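Local structure of SusD/RagB family nutrient-binding outer membrane lipoprotein (Bacteroides vulgatus, 4F7A) at residues 337-342 against 362-367; 200-205 against 231-236; 265-270 against 426-431; 119-124 against 159-164; 55-60 against 437-442. The protein probably binds glycans, mucin O-glycans among them, as a SusD-like lipoprotein of the outer membrane that serves nutrient capture. One frame throughout, in Å; residues are numbered along the deposited sequence.

Contact 1: residues 337-342 against 362-367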
# COMPACT_ATOMS: atom_id res chain seq x y z
N THR A 337 0.69 9.51 -7.68
CA THR A 337 1.34 10.79 -7.44
C THR A 337 0.44 11.97 -7.91
O THR A 337 0.31 12.98 -7.22
CB THR A 337 2.76 10.82 -8.05
OG1 THR A 337 3.52 9.72 -7.50
CG2 THR A 337 3.47 12.14 -7.73
N TRP A 338 -0.20 11.81 -9.05
CA TRP A 338 -1.17 12.82 -9.52
C TRP A 338 -2.37 12.97 -8.56
O TRP A 338 -2.84 14.09 -8.34
CB TRP A 338 -1.66 12.50 -10.93
CG TRP A 338 -0.67 12.86 -12.02
CD1 TRP A 338 0.01 12.01 -12.81
CD2 TRP A 338 -0.25 14.18 -12.40
NE1 TRP A 338 0.84 12.70 -13.65
CE2 TRP A 338 0.69 14.03 -13.43
CE3 TRP A 338 -0.56 15.46 -11.96
CZ2 TRP A 338 1.31 15.13 -14.04
CZ3 TRP A 338 0.02 16.55 -12.58
CH2 TRP A 338 0.94 16.38 -13.61
N PHE A 339 -2.86 11.87 -8.02
CA PHE A 339 -3.98 11.94 -7.07
C PHE A 339 -3.55 12.58 -5.74
O PHE A 339 -4.34 13.23 -5.07
CB PHE A 339 -4.60 10.56 -6.84
CG PHE A 339 -5.32 10.00 -8.04
CD1 PHE A 339 -6.38 10.69 -8.59
CD2 PHE A 339 -4.93 8.81 -8.62
CE1 PHE A 339 -7.05 10.18 -9.71
CE2 PHE A 339 -5.60 8.28 -9.72
CZ PHE A 339 -6.66 8.98 -10.27
N LEU A 340 -2.29 12.38 -5.35
CA LEU A 340 -1.74 13.05 -4.17
C LEU A 340 -1.68 14.56 -4.43
O LEU A 340 -2.02 15.36 -3.56
CB LEU A 340 -0.34 12.50 -3.82
CG LEU A 340 -0.32 11.10 -3.21
CD1 LEU A 340 1.10 10.45 -3.26
CD2 LEU A 340 -0.88 11.15 -1.77
N ARG A 341 -1.24 14.95 -5.62
CA ARG A 341 -1.24 16.35 -6.00
C ARG A 341 -2.66 16.92 -6.05
O ARG A 341 -2.89 18.06 -5.65
CB ARG A 341 -0.56 16.54 -7.34
CG ARG A 341 0.93 16.31 -7.27
CD ARG A 341 1.55 16.05 -8.63
NE ARG A 341 1.70 17.24 -9.45
CZ ARG A 341 2.54 17.33 -10.49
NH1 ARG A 341 3.27 16.29 -10.87
NH2 ARG A 341 2.64 18.47 -11.16
N ALA A 342 -3.62 16.11 -6.51
CA ALA A 342 -5.02 16.55 -6.53
C ALA A 342 -5.50 16.86 -5.10
O ALA A 342 -6.18 17.86 -4.84
CB ALA A 342 -5.92 15.49 -7.19
N ALA A 362 -5.51 14.01 -14.67
CA ALA A 362 -4.19 13.49 -15.05
C ALA A 362 -3.95 12.13 -14.40
O ALA A 362 -3.38 11.23 -15.02
CB ALA A 362 -3.08 14.47 -14.71
N GLY A 363 -4.39 11.97 -13.15
CA GLY A 363 -4.23 10.69 -12.47
C GLY A 363 -4.98 9.55 -13.14
O GLY A 363 -4.45 8.45 -13.29
N VAL A 364 -6.22 9.79 -13.52
CA VAL A 364 -7.03 8.76 -14.16
C VAL A 364 -6.42 8.41 -15.54
O VAL A 364 -6.28 7.24 -15.88
CB VAL A 364 -8.51 9.17 -14.29
CG1 VAL A 364 -9.33 8.09 -15.09
CG2 VAL A 364 -9.12 9.40 -12.89
N GLN A 365 -6.05 9.43 -16.32
CA GLN A 365 -5.49 9.19 -17.63
C GLN A 365 -4.19 8.39 -17.48
O GLN A 365 -3.90 7.48 -18.26
CB GLN A 365 -5.22 10.49 -18.38
CG GLN A 365 -4.58 10.18 -19.72
CD GLN A 365 -5.48 9.25 -20.54
OE1 GLN A 365 -6.62 9.67 -20.84
NE2 GLN A 365 -4.98 7.98 -20.89
N THR A 366 -3.40 8.76 -16.48
CA THR A 366 -2.12 8.12 -16.25
C THR A 366 -2.30 6.64 -15.89
O THR A 366 -1.55 5.77 -16.38
CB THR A 366 -1.30 8.90 -15.18
OG1 THR A 366 -0.99 10.21 -15.70
CG2 THR A 366 0.02 8.18 -14.84
N SER A 367 -3.28 6.34 -15.04
CA SER A 367 -3.61 4.98 -14.67
C SER A 367 -4.07 4.16 -15.89
O SER A 367 -3.60 3.05 -16.12
CB SER A 367 -4.66 4.97 -13.58
OG SER A 367 -5.04 3.65 -13.28
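Trp338 and Gly363 mark the closest approach of two nearly antiparallel helical segments, 337-342 and 362-367, whose axes pass at 8.4 Å and 172°, with the CA atoms of these two residues 4.8 Å apart. So tight a spacing depends on the bare backbone of Gly363. Its CA sits over one face of the Phe339 ring, 3.9 Å from the centroid, and also touches Trp338 CB. Phe339 reaches past the glycine, and its CZ meets Val364 CG2 (3.6 Å), a methyl that lies at the ring edge and in its plane. The indole of Trp338 is covered on both faces. Ala362 CB makes a CH-pi contact 3.9 Å from the centroid of the five-membered ring, and NH1 of Arg341 lies against the opposite face. Thr366 OG1 approaches Trp338 CD1 at 3.5 Å but gives its hydrogen bond back to its own helix, to Ala362 O, from above the carbonyl plane; the backbone N of Thr366 reaches the same oxygen from the other face. This pair, helices 334-346 and 356-371 of the TPR-like fold, packs through Phe339 on helix 416-431 and through Leu340 on helix 193-210, while Trp338 NE1 is probably hydrogen-bonded to the backbone O of Glu235, in a loop.

Contact 2: residues 200-205 against 231-236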
# COMPACT_ATOMS: atom_id res chain seq x y z
N ALA A 200 12.07 9.58 -3.88
CA ALA A 200 12.01 10.20 -2.54
C ALA A 200 10.98 11.34 -2.47
O ALA A 200 10.24 11.46 -1.50
CB ALA A 200 13.39 10.74 -2.12
N ASN A 201 10.94 12.18 -3.49
CA ASN A 201 10.00 13.30 -3.51
C ASN A 201 8.56 12.81 -3.54
O ASN A 201 7.70 13.34 -2.84
CB ASN A 201 10.24 14.24 -4.70
CG ASN A 201 11.59 14.95 -4.66
OD1 ASN A 201 12.15 15.16 -3.59
ND2 ASN A 201 12.08 15.36 -5.84
N SER A 202 8.29 11.79 -4.35
CA SER A 202 6.94 11.23 -4.48
C SER A 202 6.52 10.54 -3.21
O SER A 202 5.40 10.68 -2.76
CB SER A 202 6.89 10.27 -5.66
OG SER A 202 7.34 10.92 -6.84
N LEU A 203 7.44 9.76 -2.62
CA LEU A 203 7.18 9.10 -1.34
C LEU A 203 6.91 10.15 -0.24
O LEU A 203 5.97 10.01 0.57
CB LEU A 203 8.35 8.16 -1.00
CG LEU A 203 8.27 7.39 0.31
CD1 LEU A 203 6.97 6.56 0.46
CD2 LEU A 203 9.54 6.51 0.46
N ARG A 204 7.70 11.23 -0.23
CA ARG A 204 7.47 12.30 0.76
C ARG A 204 6.08 12.88 0.60
O ARG A 204 5.40 13.13 1.60
CB ARG A 204 8.49 13.42 0.63
CG ARG A 204 8.35 14.49 1.70
CD ARG A 204 9.14 15.76 1.36
NE ARG A 204 10.57 15.53 1.19
CZ ARG A 204 11.46 15.27 2.15
NH1 ARG A 204 11.12 15.17 3.44
NH2 ARG A 204 12.75 15.08 1.80
N LEU A 205 5.63 13.07 -0.64
CA LEU A 205 4.29 13.60 -0.86
C LEU A 205 3.22 12.65 -0.32
O LEU A 205 2.23 13.08 0.27
CB LEU A 205 4.03 13.88 -2.32
CG LEU A 205 2.68 14.51 -2.67
CD1 LEU A 205 2.47 15.85 -1.96
CD2 LEU A 205 2.62 14.69 -4.19
N TYR A 231 14.23 18.07 -8.62
CA TYR A 231 14.31 16.78 -9.33
C TYR A 231 12.94 16.23 -9.75
O TYR A 231 12.88 15.31 -10.55
CB TYR A 231 15.09 15.74 -8.53
CG TYR A 231 16.56 16.06 -8.44
CD1 TYR A 231 17.05 16.86 -7.43
CD2 TYR A 231 17.47 15.60 -9.41
CE1 TYR A 231 18.40 17.18 -7.36
CE2 TYR A 231 18.82 15.92 -9.34
CZ TYR A 231 19.27 16.73 -8.31
OH TYR A 231 20.61 17.08 -8.19
N GLY A 232 11.86 16.80 -9.22
CA GLY A 232 10.51 16.47 -9.68
C GLY A 232 9.90 15.30 -8.93
O GLY A 232 10.53 14.75 -8.03
N VAL A 233 8.67 14.95 -9.32
CA VAL A 233 7.97 13.78 -8.80
C VAL A 233 7.58 12.93 -10.00
O VAL A 233 7.68 13.37 -11.16
CB VAL A 233 6.72 14.16 -7.97
CG1 VAL A 233 7.11 14.93 -6.67
CG2 VAL A 233 5.71 14.99 -8.81
N ILE A 234 7.16 11.70 -9.74
CA ILE A 234 6.83 10.77 -10.81
C ILE A 234 5.55 11.21 -11.49
O ILE A 234 4.53 11.40 -10.84
CB ILE A 234 6.73 9.32 -10.26
CG1 ILE A 234 8.10 8.89 -9.68
CG2 ILE A 234 6.32 8.35 -11.40
CD1 ILE A 234 8.03 7.63 -8.88
N GLU A 235 5.62 11.38 -12.82
CA GLU A 235 4.48 11.85 -13.63
C GLU A 235 4.09 10.90 -14.76
O GLU A 235 2.96 10.97 -15.24
CB GLU A 235 4.83 13.22 -14.23
CG GLU A 235 4.93 14.29 -13.14
CD GLU A 235 5.22 15.68 -13.67
OE1 GLU A 235 5.37 15.84 -14.89
OE2 GLU A 235 5.31 16.62 -12.86
N SER A 236 5.03 10.05 -15.17
CA SER A 236 4.81 9.08 -16.25
C SER A 236 4.84 7.66 -15.72
O SER A 236 5.71 7.33 -14.92
CB SER A 236 5.92 9.21 -17.31
OG SER A 236 5.84 8.13 -18.23
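Asn201 and Ser202 both carry the first side-chain group anti to the carbonyl carbon (chi1 -64° and -55°), which directs the amide of one and the hydroxyl of the other from helix 193-210 onto the extended backbone of residues 232-234. Asn201 ND2 donates to Gly232 O over 2.8 Å; the bond is almost straight, at 172°, and the acceptor lies in the plane of the Asn201 amide. At the next helix residue the direction reverses: Ile234 N, two residues beyond Gly232, donates to Ser202 OG at 3.0 Å. The Ser202 hydroxyl is in turn bonded to Lys198 O, one turn back in its own helix, so a buried oxygen is satisfied from two quarters. In this TPR-like fold the loop leaving helix 216-228 is thus fixed to the flank of helix 193-210 by two side-chain-to-backbone bonds without any sheet pairing. Val233, between the bonded residues, sets CG1 against Asn201 CB at 3.8 Å, and Ile234 CG1 comes to 3.6 Å from Ser202 OG. Asn201 ND2 has a second acceptor in Asn229 OD1, close before the loop segment. The same loop also borders helix 334-346, where Val233 touches Thr337 and Ile234 touches Ala334.

Contact 3: residues 265-270 against 426-431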
# COMPACT_ATOMS: atom_id res chain seq x y z
N ALA A 265 -15.79 -7.88 -3.42
CA ALA A 265 -17.10 -7.27 -3.71
C ALA A 265 -17.07 -5.75 -3.98
O ALA A 265 -17.80 -5.26 -4.85
CB ALA A 265 -18.13 -7.58 -2.59
N THR A 266 -16.25 -4.99 -3.26
CA THR A 266 -16.24 -3.54 -3.44
C THR A 266 -15.64 -3.16 -4.78
O THR A 266 -16.19 -2.33 -5.44
CB THR A 266 -15.52 -2.75 -2.30
OG1 THR A 266 -16.06 -3.13 -1.01
CG2 THR A 266 -15.74 -1.26 -2.48
N ILE A 267 -14.54 -3.79 -5.18
CA ILE A 267 -13.93 -3.48 -6.46
C ILE A 267 -14.83 -3.96 -7.62
O ILE A 267 -14.91 -3.28 -8.64
CB ILE A 267 -12.44 -3.94 -6.53
CG1 ILE A 267 -11.73 -3.22 -7.70
CG2 ILE A 267 -12.29 -5.47 -6.65
CD1 ILE A 267 -10.17 -3.26 -7.59
N ALA A 268 -15.60 -5.04 -7.43
CA ALA A 268 -16.60 -5.44 -8.44
C ALA A 268 -17.72 -4.38 -8.55
O ALA A 268 -18.10 -4.00 -9.64
CB ALA A 268 -17.21 -6.79 -8.14
N SER A 269 -18.19 -3.88 -7.42
CA SER A 269 -19.19 -2.81 -7.41
C SER A 269 -18.73 -1.57 -8.17
O SER A 269 -19.46 -1.04 -9.01
CB SER A 269 -19.56 -2.43 -5.97
OG SER A 269 -20.37 -1.27 -5.97
N VAL A 270 -17.51 -1.12 -7.86
CA VAL A 270 -16.95 0.07 -8.45
C VAL A 270 -16.67 -0.11 -9.95
O VAL A 270 -17.10 0.69 -10.77
CB VAL A 270 -15.68 0.54 -7.67
CG1 VAL A 270 -14.95 1.62 -8.42
CG2 VAL A 270 -16.06 1.00 -6.26
N GLN A 426 -10.58 6.94 -7.01
CA GLN A 426 -9.79 6.73 -8.23
C GLN A 426 -8.34 6.35 -7.93
O GLN A 426 -7.76 5.51 -8.62
CB GLN A 426 -9.86 7.94 -9.16
CG GLN A 426 -11.22 8.10 -9.86
CD GLN A 426 -11.56 6.96 -10.84
OE1 GLN A 426 -10.68 6.40 -11.50
NE2 GLN A 426 -12.84 6.62 -10.92
N LYS A 427 -7.78 6.91 -6.86
CA LYS A 427 -6.43 6.52 -6.44
C LYS A 427 -6.44 5.04 -6.05
O LYS A 427 -5.49 4.30 -6.34
CB LYS A 427 -5.94 7.38 -5.28
CG LYS A 427 -4.47 7.15 -4.89
CD LYS A 427 -3.94 8.20 -3.91
CE LYS A 427 -4.57 8.11 -2.55
NZ LYS A 427 -3.87 8.97 -1.57
N TRP A 428 -7.49 4.61 -5.36
CA TRP A 428 -7.63 3.19 -4.94
C TRP A 428 -7.68 2.26 -6.16
O TRP A 428 -7.01 1.21 -6.19
CB TRP A 428 -8.85 3.08 -4.05
CG TRP A 428 -9.28 1.75 -3.54
CD1 TRP A 428 -8.87 1.14 -2.38
CD2 TRP A 428 -10.32 0.94 -4.07
NE1 TRP A 428 -9.58 -0.04 -2.20
CE2 TRP A 428 -10.48 -0.17 -3.22
CE3 TRP A 428 -11.14 1.05 -5.19
CZ2 TRP A 428 -11.41 -1.16 -3.47
CZ3 TRP A 428 -12.08 0.07 -5.42
CH2 TRP A 428 -12.21 -1.02 -4.56
N ILE A 429 -8.44 2.63 -7.18
CA ILE A 429 -8.41 1.85 -8.42
C ILE A 429 -6.97 1.81 -8.99
O ILE A 429 -6.47 0.75 -9.38
CB ILE A 429 -9.41 2.34 -9.50
CG1 ILE A 429 -10.85 2.32 -8.99
CG2 ILE A 429 -9.30 1.45 -10.74
CD1 ILE A 429 -11.88 3.12 -9.91
N ALA A 430 -6.30 2.96 -8.96
CA ALA A 430 -5.00 3.14 -9.58
C ALA A 430 -3.84 2.50 -8.82
O ALA A 430 -2.82 2.20 -9.43
CB ALA A 430 -4.71 4.66 -9.78
N CYS A 431 -4.00 2.28 -7.51
CA CYS A 431 -2.94 1.64 -6.71
C CYS A 431 -2.93 0.11 -6.81
O CYS A 431 -2.02 -0.53 -6.29
CB CYS A 431 -3.07 2.05 -5.23
SG CYS A 431 -2.47 3.74 -4.92
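Trp428 does most of the touching in this contact, reaching from helix 416-431 to helix 265-273. The axes of the segments stay 11.8 Å apart and cross at -113°, so the backbones do not meet closely (Ile267 CA and Ile429 CA are 7.9 Å apart) and the side chains, Trp428 above all, make the contact. The apolar interactions fall into two groups. In the first, the indole comes edge-on to the backbone at Thr266-Ile267, with Ile267 N in the ring plane. Trp428 CG is anti to the backbone N (chi1 177°), which sends the ring outward from its helix until CH2 reaches Ile267 CB at 3.5 Å. Ile267 CG1 follows at 4.0 Å from CZ3, Thr266 CG2 lies 4.1 Å from CH2, and Val270 CG2 comes to 4.2 Å from CZ3. In the second group, Val270 CG1 meets Ile429 CD1 at 3.7 Å, methyl to methyl beside the tryptophan.

The polar ends of the touching side chains turn to partners elsewhere. Trp428 NE1, on the ring edge away from the benzo tip, donates to Ser58 O, and Thr266 OG1 is bonded to Phe451 N. The tip of the six-membered ring meets carbon atoms of Thr266, Ile267 and Val270, while the indole N-H has its acceptor elsewhere. All five touching residues are buried in the alpha-helical SusD-like fold. With no hydrogen bond between the segments, the contact probably rests on apolar burial and fit, with the bond from NE1 helping to fix how the indole is turned.

Contact 4: residues 119-124 against 159-164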
# COMPACT_ATOMS: atom_id res chain seq x y z
N ILE A 119 16.00 5.86 1.30
CA ILE A 119 14.70 5.85 0.61
C ILE A 119 14.05 4.46 0.73
O ILE A 119 12.87 4.33 1.08
CB ILE A 119 14.85 6.29 -0.88
CG1 ILE A 119 15.32 7.76 -0.93
CG2 ILE A 119 13.50 6.17 -1.65
CD1 ILE A 119 16.06 8.15 -2.20
N LEU A 120 14.80 3.41 0.46
CA LEU A 120 14.25 2.07 0.59
C LEU A 120 13.82 1.76 2.04
O LEU A 120 12.84 1.08 2.26
CB LEU A 120 15.26 1.03 0.12
CG LEU A 120 15.58 1.02 -1.35
CD1 LEU A 120 16.76 0.04 -1.60
CD2 LEU A 120 14.34 0.70 -2.22
N LYS A 121 14.57 2.26 3.01
CA LYS A 121 14.27 2.01 4.42
C LYS A 121 12.93 2.65 4.81
O LYS A 121 12.10 2.05 5.51
CB LYS A 121 15.43 2.52 5.28
CG LYS A 121 15.32 2.18 6.74
CD LYS A 121 16.64 2.39 7.48
CE LYS A 121 17.03 3.85 7.60
NZ LYS A 121 18.38 4.08 8.27
N VAL A 122 12.70 3.86 4.31
CA VAL A 122 11.44 4.56 4.55
C VAL A 122 10.31 3.88 3.78
O VAL A 122 9.20 3.70 4.32
CB VAL A 122 11.50 6.04 4.14
CG1 VAL A 122 10.11 6.69 4.24
CG2 VAL A 122 12.50 6.78 4.98
N GLU A 123 10.58 3.50 2.53
CA GLU A 123 9.59 2.73 1.74
C GLU A 123 9.13 1.46 2.48
O GLU A 123 7.95 1.16 2.54
CB GLU A 123 10.15 2.37 0.35
CG GLU A 123 9.31 1.33 -0.42
CD GLU A 123 7.89 1.77 -0.71
OE1 GLU A 123 7.59 2.99 -0.63
OE2 GLU A 123 7.07 0.87 -1.04
N ALA A 124 10.08 0.70 3.04
CA ALA A 124 9.75 -0.52 3.78
C ALA A 124 8.99 -0.22 5.06
O ALA A 124 7.99 -0.85 5.36
CB ALA A 124 11.03 -1.32 4.12
N PHE A 159 10.59 11.61 7.42
CA PHE A 159 10.82 12.86 6.71
C PHE A 159 12.27 13.30 6.83
O PHE A 159 12.84 13.80 5.86
CB PHE A 159 9.89 13.97 7.18
CG PHE A 159 8.43 13.77 6.82
CD1 PHE A 159 8.03 13.64 5.49
CD2 PHE A 159 7.46 13.75 7.81
CE1 PHE A 159 6.68 13.45 5.17
CE2 PHE A 159 6.12 13.59 7.52
CZ PHE A 159 5.72 13.42 6.18
N ASP A 160 12.86 13.12 8.02
CA ASP A 160 14.30 13.39 8.25
C ASP A 160 15.19 12.51 7.35
O ASP A 160 16.16 12.98 6.76
CB ASP A 160 14.67 13.13 9.72
CG ASP A 160 14.17 14.21 10.68
OD1 ASP A 160 13.86 15.34 10.24
OD2 ASP A 160 14.10 13.92 11.89
N ASP A 161 14.87 11.22 7.27
CA ASP A 161 15.65 10.31 6.42
C ASP A 161 15.52 10.66 4.94
O ASP A 161 16.49 10.58 4.19
CB ASP A 161 15.26 8.85 6.64
CG ASP A 161 15.88 8.25 7.90
OD1 ASP A 161 16.89 8.79 8.39
OD2 ASP A 161 15.36 7.22 8.37
N LEU A 162 14.33 11.05 4.51
CA LEU A 162 14.18 11.49 3.14
C LEU A 162 14.96 12.77 2.88
O LEU A 162 15.51 12.94 1.79
CB LEU A 162 12.69 11.63 2.76
CG LEU A 162 11.92 10.32 2.70
CD1 LEU A 162 10.42 10.61 2.35
CD2 LEU A 162 12.52 9.31 1.71
N ASP A 163 15.04 13.66 3.86
CA ASP A 163 15.87 14.87 3.70
C ASP A 163 17.34 14.48 3.52
O ASP A 163 18.04 15.02 2.65
CB ASP A 163 15.78 15.80 4.92
CG ASP A 163 14.42 16.48 5.05
OD1 ASP A 163 13.67 16.56 4.06
OD2 ASP A 163 14.12 16.95 6.16
N LYS A 164 17.81 13.57 4.37
CA LYS A 164 19.21 13.14 4.29
C LYS A 164 19.47 12.47 2.94
O LYS A 164 20.50 12.70 2.30
CB LYS A 164 19.53 12.17 5.42
CG LYS A 164 19.68 12.83 6.78
CD LYS A 164 19.74 11.78 7.88
CE LYS A 164 20.08 12.42 9.20
NZ LYS A 164 20.06 11.38 10.24
O HOH W 1 18.86 6.89 8.79
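Val122 and Leu162 belong to a buried, mainly apolar helix-helix contact with a water-bridged polar margin, formed where helix 111-132 packs against helix 151-174. The two segments run roughly antiparallel, with axes 9.4 Å apart and directions at 156°. At the apolar centre, Leu162 pushes its CD2 methyl between two residues one turn apart on the facing helix: it lies 4.1 Å from Val122 CG2 and equally far from Ile119 CG1. The same valine methyl also rests on the aliphatic part of Asp161, 3.8 Å from its CB. Antiparallel packing of this kind is characteristic of the TPR-like helical part of SusD-family proteins, and here helix 193-210 packs on both helices, Ala200 touching Ile119 and Arg204 touching Leu162. Toward the margin, Lys121 and Asp161 approach without forming a direct salt bridge: Lys121 NZ stays 4.4 Å from Asp161 OD2, and the nearer lysine atom is CE, 3.8 Å from that oxygen. The lysine chain bends at chi3 (69°), and its NZ donates to a water at 2.9 Å that in turn donates to Asp161 OD1 at 2.8 Å. Each charged group has a further partner: Lys121 NZ is bonded to Thr101 OG1 and Asp161 OD2 to Tyr137 OH. The Tyr137 side chain also touches Val122 and Lys121. With the opposite charges this near, some mutual electrostatic stabilisation of the ammonium and carboxylate is likely.

Contact 5: residues 55-60 against 437-442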
# COMPACT_ATOMS: atom_id res chain seq x y z
N ASP A 55 -4.50 -6.95 1.70
CA ASP A 55 -5.07 -7.12 0.36
C ASP A 55 -6.56 -7.42 0.44
O ASP A 55 -7.31 -7.09 -0.48
CB ASP A 55 -4.36 -8.25 -0.39
CG ASP A 55 -2.98 -7.83 -0.94
OD1 ASP A 55 -2.60 -6.64 -0.83
OD2 ASP A 55 -2.30 -8.72 -1.50
N MSE A 56 -6.98 -8.07 1.53
CA MSE A 56 -8.39 -8.31 1.76
C MSE A 56 -9.05 -7.07 2.36
O MSE A 56 -10.13 -6.65 1.90
CB MSE A 56 -8.59 -9.52 2.67
CG MSE A 56 -10.06 -9.72 2.99
SE MSE A 56 -10.45 -11.34 3.95
CE MSE A 56 -9.24 -11.15 5.34
N PHE A 57 -8.43 -6.48 3.39
CA PHE A 57 -9.04 -5.35 4.06
C PHE A 57 -9.15 -4.14 3.16
O PHE A 57 -10.10 -3.35 3.29
CB PHE A 57 -8.33 -5.02 5.38
CG PHE A 57 -8.36 -6.15 6.40
CD1 PHE A 57 -9.54 -6.83 6.67
CD2 PHE A 57 -7.22 -6.52 7.07
CE1 PHE A 57 -9.56 -7.86 7.59
CE2 PHE A 57 -7.24 -7.55 8.02
CZ PHE A 57 -8.40 -8.21 8.27
N SER A 58 -8.25 -4.03 2.20
CA SER A 58 -8.36 -3.01 1.16
C SER A 58 -9.62 -3.10 0.26
O SER A 58 -9.98 -2.11 -0.41
CB SER A 58 -7.13 -3.07 0.25
OG SER A 58 -7.18 -4.19 -0.62
N GLY A 59 -10.23 -4.27 0.23
CA GLY A 59 -11.34 -4.58 -0.66
C GLY A 59 -10.96 -5.16 -2.01
O GLY A 59 -11.85 -5.53 -2.78
N TYR A 60 -9.65 -5.28 -2.29
CA TYR A 60 -9.20 -5.76 -3.59
C TYR A 60 -9.44 -7.26 -3.80
O TYR A 60 -9.89 -7.68 -4.87
CB TYR A 60 -7.69 -5.56 -3.80
CG TYR A 60 -7.19 -4.17 -4.02
CD1 TYR A 60 -8.04 -3.11 -4.41
CD2 TYR A 60 -5.84 -3.90 -3.88
CE1 TYR A 60 -7.52 -1.83 -4.63
CE2 TYR A 60 -5.33 -2.63 -4.09
CZ TYR A 60 -6.17 -1.60 -4.46
OH TYR A 60 -5.59 -0.37 -4.69
N GLU A 437 -1.01 0.30 0.46
CA GLU A 437 -1.34 1.71 0.27
C GLU A 437 -2.86 1.91 0.24
O GLU A 437 -3.39 2.87 0.83
CB GLU A 437 -0.68 2.28 -0.98
CG GLU A 437 -0.87 3.81 -1.12
CD GLU A 437 -0.38 4.63 0.08
OE1 GLU A 437 0.45 4.14 0.87
OE2 GLU A 437 -0.85 5.79 0.24
N ALA A 438 -3.55 0.99 -0.42
CA ALA A 438 -5.02 1.08 -0.56
C ALA A 438 -5.72 1.06 0.80
O ALA A 438 -6.60 1.88 1.08
CB ALA A 438 -5.54 -0.07 -1.44
N TRP A 439 -5.29 0.13 1.64
CA TRP A 439 -5.88 -0.02 2.95
C TRP A 439 -5.52 1.15 3.88
O TRP A 439 -6.36 1.60 4.62
CB TRP A 439 -5.47 -1.36 3.57
CG TRP A 439 -6.20 -1.64 4.90
CD1 TRP A 439 -7.49 -1.34 5.19
CD2 TRP A 439 -5.67 -2.32 6.06
NE1 TRP A 439 -7.80 -1.73 6.48
CE2 TRP A 439 -6.70 -2.34 7.03
CE3 TRP A 439 -4.42 -2.88 6.38
CZ2 TRP A 439 -6.52 -2.92 8.28
CZ3 TRP A 439 -4.24 -3.43 7.62
CH2 TRP A 439 -5.29 -3.45 8.56
N ALA A 440 -4.27 1.61 3.84
CA ALA A 440 -3.86 2.74 4.66
C ALA A 440 -4.70 3.95 4.33
O ALA A 440 -5.22 4.62 5.23
CB ALA A 440 -2.39 3.04 4.46
N GLU A 441 -4.87 4.23 3.05
CA GLU A 441 -5.66 5.40 2.65
C GLU A 441 -7.14 5.27 2.94
O GLU A 441 -7.83 6.26 3.24
CB GLU A 441 -5.38 5.74 1.18
CG GLU A 441 -4.05 6.42 1.03
CD GLU A 441 -4.06 7.81 1.63
OE1 GLU A 441 -4.54 8.72 0.91
OE2 GLU A 441 -3.60 7.98 2.80
N GLN A 442 -7.66 4.06 2.86
CA GLN A 442 -9.05 3.84 3.24
C GLN A 442 -9.30 4.14 4.73
O GLN A 442 -10.30 4.76 5.11
CB GLN A 442 -9.46 2.43 2.89
CG GLN A 442 -10.92 2.12 3.17
CD GLN A 442 -11.18 1.59 4.57
OE1 GLN A 442 -10.27 1.12 5.26
NE2 GLN A 442 -12.44 1.64 4.98
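Phe57 lies beside Trp439 where a short helix gives way to a turn beside helix 435-445, deep within the alpha-helical SusD-like fold. Gly59 leaves the helical conformation with a positive phi (91°); the chain turns there, and Tyr60 also reaches helix 435-445. Followed outward, Phe57 begins with its closest contact: CB sits over one face of the Trp439 indole, in a CH-pi contact 3.5 Å from the centroid of the five-membered ring, with NE1 and CE2 its nearest atoms. CG then passes 4.2 Å from CZ2. Farther along, CD2 comes within 3.9 Å of both CZ2 and CH2. Beyond CD2 the phenyl ring draws off, the two planes being inclined at 39°, and its CE2 and CZ lie farther from the indole. The pair points the same way, side by side. Trp439 has CG anti to its backbone N (chi1 -174°), a setting that lays the indole along Phe57. Next to them, Ser58 CB packs on Ala438 CB at 3.8 Å, while Ser58 OG donates back to Asp55 O (2.9 Å) from well above the carbonyl plane. Tyr60 covers the other flank of this packing. Its hydroxyl is bonded to Trp428 O of helix 416-431, and beside that bond the Ala438 CB methyl meets Tyr60 OH at 3.3 Å and CZ at 3.4 Å.

The five contacts form a chain of touching neighbours in the order 4, 2, 1, 3, 5. Contacts 4 and 2 share a salt bridge, Asp163 OD1 to Arg204 NH2 at 2.9 Å, and contacts 2 and 1 another, Glu235 OE2 to Arg341 NH1, also 2.9 Å. The direct touches of contacts 1 and 3 are packing, Phe339 CD2 lying 3.5 Å from Lys427 CA. Contacts 3 and 5, with centres about 10 Å apart, are linked by a salt bridge, Lys427 NZ to Glu441 OE1 at 2.6 Å. Contact 5 lies nearest the middle of the chain, whereas contacts 3 and 4 occupy opposite sides of it, their centres about 29 Å apart.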